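Local coordinates for protein xyloglucan-specific endo-beta-1,4-glucanase (Uncultured bacterium, PDB 4W88) that hydrolyses internal beta-1,4-glucosidic bonds of the plant cell-wall polysaccharide xyloglucan, as a TIM-barrel endoglucanase of glycoside hydrolase family 5, at residues A[307-312]-A[325-330]; A[281-286]-A[329-334]; A[273-278]-A[312-317]; A[44-49]-A[319-324]; A[23-28]-A[35-40]. The protein carries 1 engineered substitution. One frame throughout, in Å; residues are numbered along the deposited sequence.

Overall arrangement
From the N terminus, interaction 5 closes first, a short loop between strand 15-18 and helix 44-53. Interaction 4 starts on that helix and closes a loop of some 270 residues at the hairpin of strands 319-320 and 325-326, joining the first and last beta/alpha units, where the barrel closes. Interaction 3 falls wholly within this span and links the loops following strands 267-272 and 300-305. Interaction 2 packs helices 280-295 and 329-336 side by side, and interaction 1 ties the loop after strand 300-305 to the start of helix 329-336. Interactions 1 and 2 each cross both 3 and 4, and end together at residues 329-330. Interaction 5 touches interactions 1 and 4 through Asn-39 and Pro-40.

Interaction 1 (A[307-312]-A[325-330]); sequences NIYHGN and KWYNDD
Two hydrogen bonds grip the hydroxyl of Tyr-327: OH donates to Asn-307 OD1 at 2.8 Å and accepts from water 1 at 3.0 Å. The first meets the amide oxygen from above its carbonyl plane (46° out), while Asn-307 ND2 turns to Asn-39 OD1. Water 1 in turn accepts from His-310 N, so the backbone is bridged to the phenol. Behind the hydroxyl, the rings of Tyr-309 and Tyr-327 lie nearly parallel (10°) but slide past each other in opposite directions, centroids 4.8 Å apart. Each ring therefore covers the other's methylene, Tyr-309 CB and Tyr-327 CB both standing 3.5 Å from the opposite centroid in a reciprocal CH-pi pair. His-310 completes this aromatic cluster, in which the loop after the eighth barrel strand, 300-305, folds onto the chain between hairpin strand 325-326 and helix 329-336. The Tyr-327 edge, at CD1 and CE1, points to the imidazole face in an offset edge-to-face arrangement with planes at 80°. At the far end of Tyr-309, Asn-328 ND2 donates to OH at 3.1 Å, and also bonds Thr-280 OG1. Asn-328 OD1 meanwhile caps Ile-331 N, as the N-cap of helix 329-336.

Interaction 2 (A[281-286]-A[329-334]); sequences EDIVRW and DDIVDA
The guanidinium of Arg-285 lies flat over the carbonyl oxygen of Glu-281, one turn back, with O 3.6 Å above its plane and over its centre. At its edge NH2 forms a salt bridge with Asp-282 OD1 (3.0 Å), reached from well above the carboxylate plane. Trp-241 holds both partners, its N bonding Asp-282 OD1 and its O bonding Arg-285 NE. The indole of Trp-286 stacks on Tyr-290 and meets Trp-241 edge to face. All of this occupies other sides of helix 281-286; the face toward 329-334 is aliphatic.

There Ile-283 and Ile-331 carry the contact. Both hold CG1 anti to the carbonyl carbon (chi1 -65° and -66°) with an extended end, which projects the CD1 methyls until they touch at 3.9 Å. The two side chains cross obliquely, and Ile-283 CG2 also rests on Ile-331 CG1, likewise at 3.9 Å. Val-284 straddles the next turn: its CG2 sits 3.6 Å from Asp-330 O, and its CG1 lies 4.1 Å from Ala-334 CB.

The two segments run almost exactly parallel, 4° between axes 9.1 Å apart, as expected for consecutive outer helices of a beta/alpha barrel. Helix 280-295 precedes strand 300-305 and helix 329-336 comes after it; on another flank Asp-329 and Asp-333 form salt bridges with Arg-53 of helix 44-53.

Interaction 3 (A[273-278]-A[312-317]); sequences GAQFKE and NGEKFG
The one direct hydrogen bond runs from Phe-276 N to Lys-315 O, short at 2.9 Å and nearly straight (171°), although the donor stands above the carbonyl plane. The same oxygen also receives a CA-H...O contact from Gln-275 CA at 3.5 Å. Beside this backbone join, Gln-275 lays its CG over the centre of the Phe-316 ring in a CH-pi contact, 3.6 Å from the centroid. Its chain is extended beyond CG, and the amide crosses the aliphatic part of Glu-314 obliquely, with NE2 3.8 Å from Glu-314 CG. Water 2 fills the remaining link: it donates to Gln-275 OE1 (2.6 Å) and accepts from Lys-315 N (2.9 Å).

The backbone of 312-317 is shaped for this by an inverse gamma turn centred on Lys-315, closed by Phe-316 N to Glu-314 O at 2.8 Å; Asn-306 ND2 bonds that same oxygen. Lys-315 bends at its last torsion to give NZ to Gly-311 O. The edge of the Phe-316 ring abuts the backbone at Gly-273 C and Ala-274 N, and the ring also meets Trp-304 and Tyr-232 edge to face, and Tyr-225. The two tyrosines belong to the glycan pocket.

These loops follow the seventh and eighth barrel strands, and the side chain of Glu-314, at their edge, comes within about 4 Å of a xylose unit of the bound xyloglucan oligosaccharide. One straight backbone bond and a water that satisfies both Gln-275 OE1 and Lys-315 N thus join the two loops beside the sugar.

Interaction 4 (A[44-49]-A[319-324]); sequences QEIVDT and LNRSLL
Where the TIM barrel closes, helix 44-53, which follows the first strand, packs against the turn of the small antiparallel hairpin made by strands 319-320 and 325-326. Ile-46 is the central side chain. Its CG1 branch, anti to the carbonyl carbon, reaches forward so that CG1 meets Leu-324 CD2 at 3.8 Å and CD1 meets Arg-321 CB at 3.9 Å, both neighbours crossing it at about a right angle. The CG2 branch turns instead to Leu-319 CD2, 4.1 Å away. One turn along, Thr-49 splits its two branches: the methyl CG2 touches Leu-319 CD1 at 3.8 Å, and OG1 lies 3.6 Å from Leu-324 CD2. Leu-324, in the hairpin turn, rests its other methyl, CD1, on Glu-45 CB. The guanidinium of Arg-321 leads away from the helix to Thr-21 OG1 and Gly-19 O, just beyond the first strand. No hydrogen bond crosses between the segments, which are held by van der Waals contact. Thr-49 OG1 donates back within its own helix to Glu-45 O (2.7 Å), an oxygen that Thr-49 N also uses, so the hydroxyl is satisfied while lying against a leucine methyl.

Interaction 5 (A[23-28]-A[35-40]); sequences DATGGG and TSWGNP
Both segments belong to the loop that follows the first barrel strand, 15-18, and here the loop folds back on itself: a type I beta turn from Thr-35 to Gly-38, closed by Gly-38 N to Thr-35 O at 3.1 Å, brings Ser-36 and Trp-37 against residues 23-27.

Apolar and CH-pi contacts dominate. The indole of Trp-37 spreads one face over Ala-24. CA of Ala-24 sits 3.6 Å from the centroid of the six-membered ring and only 8° off its normal, while Ala-24 CB is pressed closer to the ring fusion, 3.4 Å from Trp-37 CD2. Thr-25 continues the line along the same face, its backbone N 3.5 Å above the ring plane towards the rim. A chi2 of -7° turns Trp-37 CD1 back beside its own CA and swings the benzo ring outward over the opposing backbone.

Polar contact across the pair is slight. Gly-26 N makes a weak hydrogen bond to Ser-36 OG, bent to 126° at 3.0 Å, and that hydroxyl has its main partner in Ala-33 O. Ser-36 CB lies 3.5 Å from Gly-26 CA, on the side where a CB would clash with it.

At the barrel side of the loop, Asp-23 is held by Asn-20 N and Thr-21 N, and its side chain comes within about 4 Å of a bound TRIS molecule, which probably came from the crystallisation liquor. Thr-25 OG1, in the crowded position between N and the carbonyl carbon, lies 3.4 Å from Trp-37 CZ2.

Interaction 1 (A[307-312]-A[325-330])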
# COMPACT_ATOMS: atom_id res chain seq x y z
N ASN A 307 13.88 -3.11 4.17
CA ASN A 307 15.23 -3.72 4.31
C ASN A 307 16.14 -2.94 5.22
O ASN A 307 17.35 -3.08 5.10
CB ASN A 307 15.84 -3.90 2.93
CG ASN A 307 16.99 -4.87 2.89
OD1 ASN A 307 17.07 -5.78 3.71
ND2 ASN A 307 17.88 -4.69 1.95
N ILE A 308 15.57 -2.20 6.19
CA ILE A 308 16.39 -1.49 7.18
C ILE A 308 16.19 -2.18 8.51
O ILE A 308 15.09 -2.21 9.01
CB ILE A 308 16.05 0.00 7.28
CG1 ILE A 308 16.32 0.69 5.93
CG2 ILE A 308 16.89 0.65 8.38
CD1 ILE A 308 15.92 2.15 5.94
N TYR A 309 17.28 -2.69 9.11
CA TYR A 309 17.19 -3.39 10.39
C TYR A 309 18.41 -3.09 11.27
O TYR A 309 18.25 -2.70 12.40
CB TYR A 309 17.08 -4.90 10.17
CG TYR A 309 16.78 -5.72 11.42
CD1 TYR A 309 15.48 -5.87 11.84
CD2 TYR A 309 17.77 -6.33 12.13
CE1 TYR A 309 15.18 -6.62 12.94
CE2 TYR A 309 17.48 -7.09 13.25
CZ TYR A 309 16.18 -7.24 13.66
OH TYR A 309 15.75 -7.99 14.75
N HIS A 310 19.61 -3.31 10.77
CA HIS A 310 20.77 -3.11 11.59
C HIS A 310 21.29 -1.69 11.49
O HIS A 310 21.90 -1.20 12.40
CB HIS A 310 21.89 -4.09 11.19
CG HIS A 310 21.57 -5.54 11.38
ND1 HIS A 310 21.39 -6.12 12.62
CD2 HIS A 310 21.50 -6.55 10.48
CE1 HIS A 310 21.17 -7.41 12.47
NE2 HIS A 310 21.22 -7.70 11.18
N GLY A 311 21.07 -1.04 10.37
CA GLY A 311 21.58 0.30 10.19
C GLY A 311 20.59 1.35 10.59
O GLY A 311 19.51 1.04 11.05
N ASN A 312 20.95 2.62 10.37
CA ASN A 312 20.10 3.75 10.77
C ASN A 312 18.96 3.90 9.80
O ASN A 312 19.11 3.52 8.65
CB ASN A 312 20.85 5.08 10.78
CG ASN A 312 22.07 5.06 11.65
OD1 ASN A 312 22.07 4.53 12.78
ND2 ASN A 312 23.12 5.66 11.14
N LYS A 325 17.77 -14.27 3.98
CA LYS A 325 17.46 -14.75 5.32
C LYS A 325 16.68 -13.63 6.02
O LYS A 325 16.83 -12.49 5.70
CB LYS A 325 18.77 -15.06 6.11
CG LYS A 325 19.70 -16.13 5.54
CD LYS A 325 18.99 -17.45 5.17
CE LYS A 325 19.82 -18.38 4.29
NZ LYS A 325 20.97 -18.83 5.07
N TRP A 326 15.83 -14.02 6.99
CA TRP A 326 15.01 -13.09 7.68
C TRP A 326 15.78 -12.48 8.85
O TRP A 326 16.49 -13.20 9.60
CB TRP A 326 13.68 -13.75 8.08
CG TRP A 326 12.92 -14.20 6.89
CD1 TRP A 326 13.04 -15.41 6.27
CD2 TRP A 326 11.96 -13.45 6.15
NE1 TRP A 326 12.18 -15.47 5.18
CE2 TRP A 326 11.56 -14.25 5.05
CE3 TRP A 326 11.41 -12.15 6.26
CZ2 TRP A 326 10.59 -13.81 4.11
CZ3 TRP A 326 10.46 -11.73 5.34
CH2 TRP A 326 10.09 -12.52 4.26
N TYR A 327 15.65 -11.16 9.02
CA TYR A 327 16.34 -10.49 10.15
C TYR A 327 15.89 -10.97 11.54
O TYR A 327 16.67 -10.95 12.50
CB TYR A 327 16.09 -9.00 10.12
CG TYR A 327 16.76 -8.23 9.00
CD1 TYR A 327 18.15 -8.09 8.98
CD2 TYR A 327 16.00 -7.65 7.95
CE1 TYR A 327 18.76 -7.41 7.93
CE2 TYR A 327 16.63 -6.93 6.93
CZ TYR A 327 17.98 -6.84 6.93
OH TYR A 327 18.62 -6.14 5.96
N ASN A 328 14.62 -11.32 11.65
CA ASN A 328 14.02 -11.64 12.94
C ASN A 328 12.95 -12.70 12.77
O ASN A 328 11.84 -12.38 12.39
CB ASN A 328 13.50 -10.36 13.62
CG ASN A 328 13.10 -10.60 15.03
OD1 ASN A 328 12.46 -11.61 15.37
ND2 ASN A 328 13.50 -9.70 15.90
N ASP A 329 13.30 -13.97 12.95
CA ASP A 329 12.37 -15.02 12.57
C ASP A 329 11.17 -15.08 13.53
O ASP A 329 10.09 -15.53 13.14
CB ASP A 329 13.04 -16.39 12.55
CG ASP A 329 13.79 -16.66 11.28
OD1 ASP A 329 13.28 -16.41 10.19
OD2 ASP A 329 14.93 -17.08 11.43
N ASP A 330 11.33 -14.61 14.77
CA ASP A 330 10.18 -14.60 15.70
C ASP A 330 9.08 -13.61 15.29
O ASP A 330 7.88 -13.90 15.34
CB ASP A 330 10.65 -14.27 17.11
CG ASP A 330 11.40 -15.41 17.79
OD1 ASP A 330 11.46 -16.53 17.28
OD2 ASP A 330 11.87 -15.19 18.88
O HOH W 1 20.10 -4.23 7.74

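Interaction 2 (A[281-286]-A[329-334])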
# COMPACT_ATOMS: atom_id res chain seq x y z
N GLU A 281 9.88 -9.56 21.62
CA GLU A 281 8.68 -10.13 22.31
C GLU A 281 7.49 -9.15 22.33
O GLU A 281 6.32 -9.54 22.28
CB GLU A 281 9.03 -10.51 23.76
CG GLU A 281 10.07 -11.61 23.81
CD GLU A 281 11.44 -11.05 24.15
OE1 GLU A 281 11.99 -11.49 25.28
OE2 GLU A 281 11.98 -10.20 23.28
N ASP A 282 7.78 -7.85 22.44
CA ASP A 282 6.72 -6.86 22.39
C ASP A 282 6.06 -6.75 21.01
O ASP A 282 4.84 -6.66 20.90
CB ASP A 282 7.26 -5.47 22.80
CG ASP A 282 7.83 -5.49 24.18
OD1 ASP A 282 7.03 -5.48 25.12
OD2 ASP A 282 9.06 -5.56 24.33
N ILE A 283 6.89 -6.76 19.99
CA ILE A 283 6.33 -6.76 18.65
C ILE A 283 5.48 -8.02 18.38
O ILE A 283 4.40 -7.90 17.80
CB ILE A 283 7.40 -6.52 17.57
CG1 ILE A 283 7.99 -5.11 17.72
CG2 ILE A 283 6.83 -6.79 16.18
CD1 ILE A 283 9.18 -4.82 16.82
N VAL A 284 5.98 -9.21 18.77
CA VAL A 284 5.14 -10.39 18.67
C VAL A 284 3.78 -10.22 19.33
O VAL A 284 2.74 -10.62 18.76
CB VAL A 284 5.90 -11.63 19.19
CG1 VAL A 284 4.99 -12.87 19.27
CG2 VAL A 284 7.14 -11.88 18.28
N ARG A 285 3.74 -9.69 20.57
CA ARG A 285 2.47 -9.44 21.23
C ARG A 285 1.59 -8.42 20.49
O ARG A 285 0.36 -8.60 20.36
CB ARG A 285 2.71 -8.98 22.67
CG ARG A 285 3.23 -10.09 23.58
CD ARG A 285 3.12 -9.72 25.06
NE ARG A 285 4.21 -8.80 25.40
CZ ARG A 285 5.45 -9.16 25.73
NH1 ARG A 285 5.79 -10.41 25.81
NH2 ARG A 285 6.35 -8.23 25.98
N TRP A 286 2.20 -7.37 19.98
CA TRP A 286 1.45 -6.36 19.24
C TRP A 286 0.81 -6.98 17.99
O TRP A 286 -0.35 -6.71 17.70
CB TRP A 286 2.38 -5.21 18.84
CG TRP A 286 1.73 -4.22 17.93
CD1 TRP A 286 0.84 -3.23 18.26
CD2 TRP A 286 1.89 -4.18 16.52
NE1 TRP A 286 0.43 -2.57 17.13
CE2 TRP A 286 1.08 -3.13 16.04
CE3 TRP A 286 2.64 -4.93 15.62
CZ2 TRP A 286 0.97 -2.85 14.67
CZ3 TRP A 286 2.53 -4.65 14.28
CH2 TRP A 286 1.73 -3.62 13.81
N ASP A 329 13.30 -13.97 12.95
CA ASP A 329 12.37 -15.02 12.57
C ASP A 329 11.17 -15.08 13.53
O ASP A 329 10.09 -15.53 13.14
CB ASP A 329 13.04 -16.39 12.55
CG ASP A 329 13.79 -16.66 11.28
OD1 ASP A 329 13.28 -16.41 10.19
OD2 ASP A 329 14.93 -17.08 11.43
N ASP A 330 11.33 -14.61 14.77
CA ASP A 330 10.18 -14.60 15.70
C ASP A 330 9.08 -13.61 15.29
O ASP A 330 7.88 -13.90 15.34
CB ASP A 330 10.65 -14.27 17.11
CG ASP A 330 11.40 -15.41 17.79
OD1 ASP A 330 11.46 -16.53 17.28
OD2 ASP A 330 11.87 -15.19 18.88
N ILE A 331 9.49 -12.39 14.90
CA ILE A 331 8.55 -11.42 14.34
C ILE A 331 7.85 -11.95 13.09
O ILE A 331 6.61 -11.91 12.95
CB ILE A 331 9.24 -10.07 14.05
CG1 ILE A 331 9.66 -9.42 15.38
CG2 ILE A 331 8.33 -9.12 13.26
CD1 ILE A 331 10.44 -8.14 15.29
N VAL A 332 8.65 -12.52 12.20
CA VAL A 332 8.11 -13.03 10.94
C VAL A 332 7.12 -14.16 11.15
O VAL A 332 6.04 -14.16 10.52
CB VAL A 332 9.22 -13.32 9.95
CG1 VAL A 332 8.70 -14.00 8.68
CG2 VAL A 332 9.91 -12.04 9.58
N ASP A 333 7.46 -15.09 12.08
CA ASP A 333 6.59 -16.21 12.38
C ASP A 333 5.21 -15.65 12.86
O ASP A 333 4.14 -16.17 12.50
CB ASP A 333 7.17 -17.02 13.53
CG ASP A 333 8.29 -17.98 13.15
OD1 ASP A 333 8.60 -18.15 11.98
OD2 ASP A 333 8.95 -18.54 14.08
N ALA A 334 5.23 -14.62 13.72
CA ALA A 334 3.96 -14.09 14.24
C ALA A 334 3.05 -13.56 13.11
O ALA A 334 1.81 -13.68 13.10
CB ALA A 334 4.26 -12.99 15.23

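Interaction 3 (A[273-278]-A[312-317])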
# COMPACT_ATOMS: atom_id res chain seq x y z
N GLY A 273 3.01 -2.21 10.27
CA GLY A 273 4.28 -2.78 10.74
C GLY A 273 4.75 -2.03 11.99
O GLY A 273 4.12 -1.05 12.40
N ALA A 274 5.83 -2.50 12.62
CA ALA A 274 6.39 -1.86 13.80
C ALA A 274 7.89 -1.80 13.66
O ALA A 274 8.51 -2.76 13.35
CB ALA A 274 5.99 -2.70 14.99
N GLN A 275 8.46 -0.63 13.88
CA GLN A 275 9.88 -0.51 13.81
C GLN A 275 10.52 -1.31 14.95
O GLN A 275 10.01 -1.39 16.08
CB GLN A 275 10.34 0.96 13.89
CG GLN A 275 9.94 1.76 12.68
CD GLN A 275 10.25 3.24 12.79
OE1 GLN A 275 11.29 3.65 13.32
NE2 GLN A 275 9.34 4.06 12.27
N PHE A 276 11.59 -1.98 14.58
CA PHE A 276 12.35 -2.81 15.50
C PHE A 276 13.08 -1.96 16.52
O PHE A 276 13.92 -1.14 16.15
CB PHE A 276 13.36 -3.77 14.83
CG PHE A 276 14.03 -4.69 15.81
CD1 PHE A 276 13.24 -5.66 16.49
CD2 PHE A 276 15.39 -4.64 16.06
CE1 PHE A 276 13.81 -6.51 17.43
CE2 PHE A 276 15.97 -5.53 16.98
CZ PHE A 276 15.17 -6.45 17.66
N LYS A 277 12.76 -2.18 17.80
CA LYS A 277 13.32 -1.37 18.92
C LYS A 277 13.90 -2.28 20.00
O LYS A 277 13.67 -2.08 21.19
CB LYS A 277 12.20 -0.51 19.54
CG LYS A 277 11.47 0.49 18.66
CD LYS A 277 10.24 1.05 19.34
CE LYS A 277 9.56 2.03 18.39
NZ LYS A 277 8.55 2.83 19.17
N GLU A 278 14.62 -3.33 19.53
CA GLU A 278 15.25 -4.36 20.40
C GLU A 278 14.19 -4.92 21.33
O GLU A 278 14.42 -5.10 22.54
CB GLU A 278 16.46 -3.85 21.16
CG GLU A 278 17.39 -3.13 20.25
CD GLU A 278 18.72 -3.58 20.20
OE1 GLU A 278 18.93 -4.38 19.26
OE2 GLU A 278 19.50 -3.10 21.06
N ASN A 312 20.95 2.62 10.37
CA ASN A 312 20.10 3.75 10.77
C ASN A 312 18.96 3.90 9.80
O ASN A 312 19.11 3.52 8.65
CB ASN A 312 20.85 5.08 10.78
CG ASN A 312 22.07 5.06 11.65
OD1 ASN A 312 22.07 4.53 12.78
ND2 ASN A 312 23.12 5.66 11.14
N GLY A 313 17.87 4.52 10.28
CA GLY A 313 16.65 4.74 9.53
C GLY A 313 15.51 4.03 10.24
O GLY A 313 15.67 3.53 11.39
N GLU A 314 14.38 3.97 9.57
CA GLU A 314 13.19 3.41 10.15
C GLU A 314 13.27 1.88 10.03
O GLU A 314 13.27 1.35 8.92
CB GLU A 314 11.98 3.99 9.45
CG GLU A 314 11.76 5.50 9.75
CD GLU A 314 10.56 6.09 9.03
OE1 GLU A 314 9.99 5.44 8.18
OE2 GLU A 314 10.15 7.25 9.29
N LYS A 315 13.33 1.17 11.18
CA LYS A 315 13.78 -0.21 11.15
C LYS A 315 12.63 -1.17 10.87
O LYS A 315 12.26 -2.00 11.71
CB LYS A 315 14.62 -0.59 12.40
CG LYS A 315 15.98 0.09 12.49
CD LYS A 315 16.58 -0.16 13.87
CE LYS A 315 18.06 0.21 13.91
NZ LYS A 315 18.32 1.58 13.41
N PHE A 316 12.02 -1.03 9.69
CA PHE A 316 10.89 -1.93 9.31
C PHE A 316 11.35 -3.22 8.58
O PHE A 316 10.53 -4.07 8.18
CB PHE A 316 10.00 -1.15 8.40
CG PHE A 316 9.08 -0.16 9.10
CD1 PHE A 316 8.11 -0.58 9.95
CD2 PHE A 316 9.20 1.18 8.85
CE1 PHE A 316 7.21 0.25 10.55
CE2 PHE A 316 8.33 2.08 9.43
CZ PHE A 316 7.33 1.63 10.31
N GLY A 317 12.66 -3.36 8.35
CA GLY A 317 13.16 -4.49 7.65
C GLY A 317 12.81 -5.86 8.27
O GLY A 317 12.93 -6.06 9.49
O HOH W 2 13.62 2.53 13.78

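Interaction 4 (A[44-49]-A[319-324])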
# COMPACT_ATOMS: atom_id res chain seq x y z
N GLN A 44 14.06 -12.60 -8.88
CA GLN A 44 13.09 -13.67 -8.71
C GLN A 44 13.25 -14.37 -7.32
O GLN A 44 12.27 -14.65 -6.65
CB GLN A 44 13.18 -14.69 -9.85
CG GLN A 44 12.17 -15.81 -9.80
CD GLN A 44 10.80 -15.35 -10.12
OE1 GLN A 44 10.52 -14.95 -11.25
NE2 GLN A 44 9.95 -15.39 -9.15
N GLU A 45 14.50 -14.57 -6.89
CA GLU A 45 14.81 -15.22 -5.66
C GLU A 45 14.32 -14.43 -4.45
O GLU A 45 13.84 -15.02 -3.46
CB GLU A 45 16.31 -15.49 -5.52
CG GLU A 45 16.85 -16.53 -6.50
CD GLU A 45 17.34 -15.97 -7.83
OE1 GLU A 45 16.99 -14.82 -8.23
OE2 GLU A 45 18.10 -16.69 -8.54
N ILE A 46 14.48 -13.10 -4.48
CA ILE A 46 13.97 -12.29 -3.37
C ILE A 46 12.45 -12.52 -3.23
O ILE A 46 11.92 -12.73 -2.14
CB ILE A 46 14.34 -10.80 -3.60
CG1 ILE A 46 15.84 -10.61 -3.27
CG2 ILE A 46 13.50 -9.91 -2.73
CD1 ILE A 46 16.46 -9.33 -3.74
N VAL A 47 11.73 -12.41 -4.34
CA VAL A 47 10.29 -12.56 -4.34
C VAL A 47 9.91 -13.99 -3.90
O VAL A 47 8.97 -14.17 -3.10
CB VAL A 47 9.69 -12.13 -5.71
CG1 VAL A 47 8.22 -12.46 -5.83
CG2 VAL A 47 9.92 -10.63 -5.94
N ASP A 48 10.62 -14.99 -4.42
CA ASP A 48 10.40 -16.38 -4.00
C ASP A 48 10.48 -16.56 -2.49
O ASP A 48 9.69 -17.25 -1.85
CB ASP A 48 11.42 -17.36 -4.58
CG ASP A 48 11.41 -17.52 -6.06
OD1 ASP A 48 10.43 -17.15 -6.78
OD2 ASP A 48 12.48 -18.05 -6.53
N THR A 49 11.46 -15.90 -1.89
CA THR A 49 11.73 -16.07 -0.47
C THR A 49 10.58 -15.53 0.36
O THR A 49 10.17 -16.12 1.38
CB THR A 49 13.07 -15.36 -0.11
OG1 THR A 49 14.12 -15.85 -0.93
CG2 THR A 49 13.44 -15.53 1.33
N LEU A 319 13.00 -9.01 5.72
CA LEU A 319 13.81 -9.83 4.83
C LEU A 319 15.17 -9.17 4.57
O LEU A 319 15.25 -8.09 4.02
CB LEU A 319 13.09 -10.14 3.54
CG LEU A 319 13.93 -10.91 2.50
CD1 LEU A 319 14.35 -12.29 3.12
CD2 LEU A 319 13.18 -11.02 1.18
N ASN A 320 16.25 -9.85 4.96
CA ASN A 320 17.60 -9.44 4.57
C ASN A 320 17.79 -9.87 3.12
O ASN A 320 18.07 -11.05 2.83
CB ASN A 320 18.69 -10.00 5.49
CG ASN A 320 20.06 -9.50 5.10
OD1 ASN A 320 20.31 -9.12 3.95
ND2 ASN A 320 20.97 -9.54 6.04
N ARG A 321 17.55 -8.94 2.21
CA ARG A 321 17.42 -9.34 0.80
C ARG A 321 18.74 -9.87 0.20
O ARG A 321 18.71 -10.79 -0.64
CB ARG A 321 16.93 -8.15 -0.00
CG ARG A 321 15.56 -7.65 0.37
CD ARG A 321 15.11 -6.52 -0.50
NE ARG A 321 13.97 -5.86 0.11
CZ ARG A 321 13.45 -4.74 -0.38
NH1 ARG A 321 13.92 -4.28 -1.53
NH2 ARG A 321 12.55 -4.05 0.29
N SER A 322 19.86 -9.37 0.71
CA SER A 322 21.15 -9.81 0.15
C SER A 322 21.51 -11.22 0.58
O SER A 322 22.24 -11.87 -0.14
CB SER A 322 22.29 -8.88 0.52
OG SER A 322 22.08 -7.65 -0.11
N LEU A 323 21.05 -11.64 1.75
CA LEU A 323 21.37 -12.94 2.29
C LEU A 323 20.25 -13.96 2.05
O LEU A 323 20.45 -15.16 2.28
CB LEU A 323 21.63 -12.85 3.79
CG LEU A 323 22.84 -12.03 4.11
CD1 LEU A 323 23.19 -12.19 5.57
CD2 LEU A 323 24.01 -12.47 3.25
N LEU A 324 19.08 -13.46 1.67
CA LEU A 324 17.87 -14.29 1.57
C LEU A 324 17.60 -15.01 2.89
O LEU A 324 17.17 -16.20 2.90
CB LEU A 324 17.95 -15.30 0.38
CG LEU A 324 18.17 -14.65 -0.99
CD1 LEU A 324 18.26 -15.70 -2.06
CD2 LEU A 324 17.03 -13.68 -1.30

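Interaction 5 (A[23-28]-A[35-40])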
# COMPACT_ATOMS: atom_id res chain seq x y z
N ASP A 23 9.78 2.49 -5.51
CA ASP A 23 9.25 3.72 -4.94
C ASP A 23 10.32 4.73 -4.64
O ASP A 23 10.00 5.90 -4.40
CB ASP A 23 8.45 3.46 -3.64
CG ASP A 23 9.13 2.48 -2.68
OD1 ASP A 23 9.63 1.38 -3.10
OD2 ASP A 23 9.11 2.78 -1.45
N ALA A 24 11.57 4.30 -4.64
CA ALA A 24 12.66 5.22 -4.42
C ALA A 24 12.76 6.27 -5.53
O ALA A 24 12.52 5.99 -6.68
CB ALA A 24 13.98 4.46 -4.28
N THR A 25 13.21 7.46 -5.18
CA THR A 25 13.09 8.66 -6.07
C THR A 25 14.42 9.22 -6.52
O THR A 25 14.47 10.24 -7.20
CB THR A 25 12.34 9.75 -5.34
OG1 THR A 25 13.09 10.20 -4.20
CG2 THR A 25 10.91 9.30 -4.97
N GLY A 26 15.53 8.52 -6.21
CA GLY A 26 16.81 8.93 -6.74
C GLY A 26 16.97 8.40 -8.15
O GLY A 26 16.16 7.64 -8.67
N GLY A 27 18.09 8.77 -8.73
CA GLY A 27 18.49 8.30 -10.06
C GLY A 27 17.83 8.93 -11.25
O GLY A 27 18.17 8.53 -12.42
N GLY A 28 16.90 9.84 -11.04
CA GLY A 28 16.26 10.47 -12.18
C GLY A 28 15.48 9.54 -13.09
O GLY A 28 14.82 8.60 -12.63
N THR A 35 17.70 1.16 -7.00
CA THR A 35 18.76 0.93 -6.05
C THR A 35 19.20 2.22 -5.38
O THR A 35 20.15 2.21 -4.59
CB THR A 35 19.96 0.25 -6.73
OG1 THR A 35 20.40 1.06 -7.84
CG2 THR A 35 19.56 -1.11 -7.23
N SER A 36 18.50 3.32 -5.67
CA SER A 36 18.97 4.68 -5.27
C SER A 36 18.86 4.90 -3.75
O SER A 36 19.46 5.79 -3.23
CB SER A 36 18.20 5.76 -6.07
OG SER A 36 16.84 5.85 -5.71
N TRP A 37 18.07 4.08 -3.07
CA TRP A 37 17.95 4.20 -1.62
C TRP A 37 18.61 3.05 -0.89
O TRP A 37 18.30 2.75 0.28
CB TRP A 37 16.49 4.36 -1.22
CG TRP A 37 15.83 5.67 -1.56
CD1 TRP A 37 16.44 6.76 -2.08
CD2 TRP A 37 14.48 6.06 -1.29
NE1 TRP A 37 15.55 7.79 -2.15
CE2 TRP A 37 14.34 7.38 -1.71
CE3 TRP A 37 13.37 5.41 -0.77
CZ2 TRP A 37 13.16 8.08 -1.60
CZ3 TRP A 37 12.18 6.09 -0.65
CH2 TRP A 37 12.06 7.41 -1.09
N GLY A 38 19.51 2.38 -1.61
CA GLY A 38 20.41 1.41 -0.97
C GLY A 38 20.01 -0.03 -0.97
O GLY A 38 20.72 -0.92 -0.46
N ASN A 39 18.87 -0.29 -1.60
CA ASN A 39 18.44 -1.70 -1.77
C ASN A 39 19.00 -2.34 -2.99
O ASN A 39 19.24 -1.67 -3.99
CB ASN A 39 16.93 -1.81 -1.72
CG ASN A 39 16.45 -1.74 -0.26
OD1 ASN A 39 17.18 -2.21 0.63
ND2 ASN A 39 15.35 -1.07 0.01
N PRO A 40 19.23 -3.65 -2.90
CA PRO A 40 19.72 -4.32 -4.12
C PRO A 40 18.65 -4.44 -5.20
O PRO A 40 17.43 -4.35 -4.93
CB PRO A 40 20.07 -5.71 -3.62
CG PRO A 40 19.15 -5.92 -2.45
CD PRO A 40 18.94 -4.58 -1.80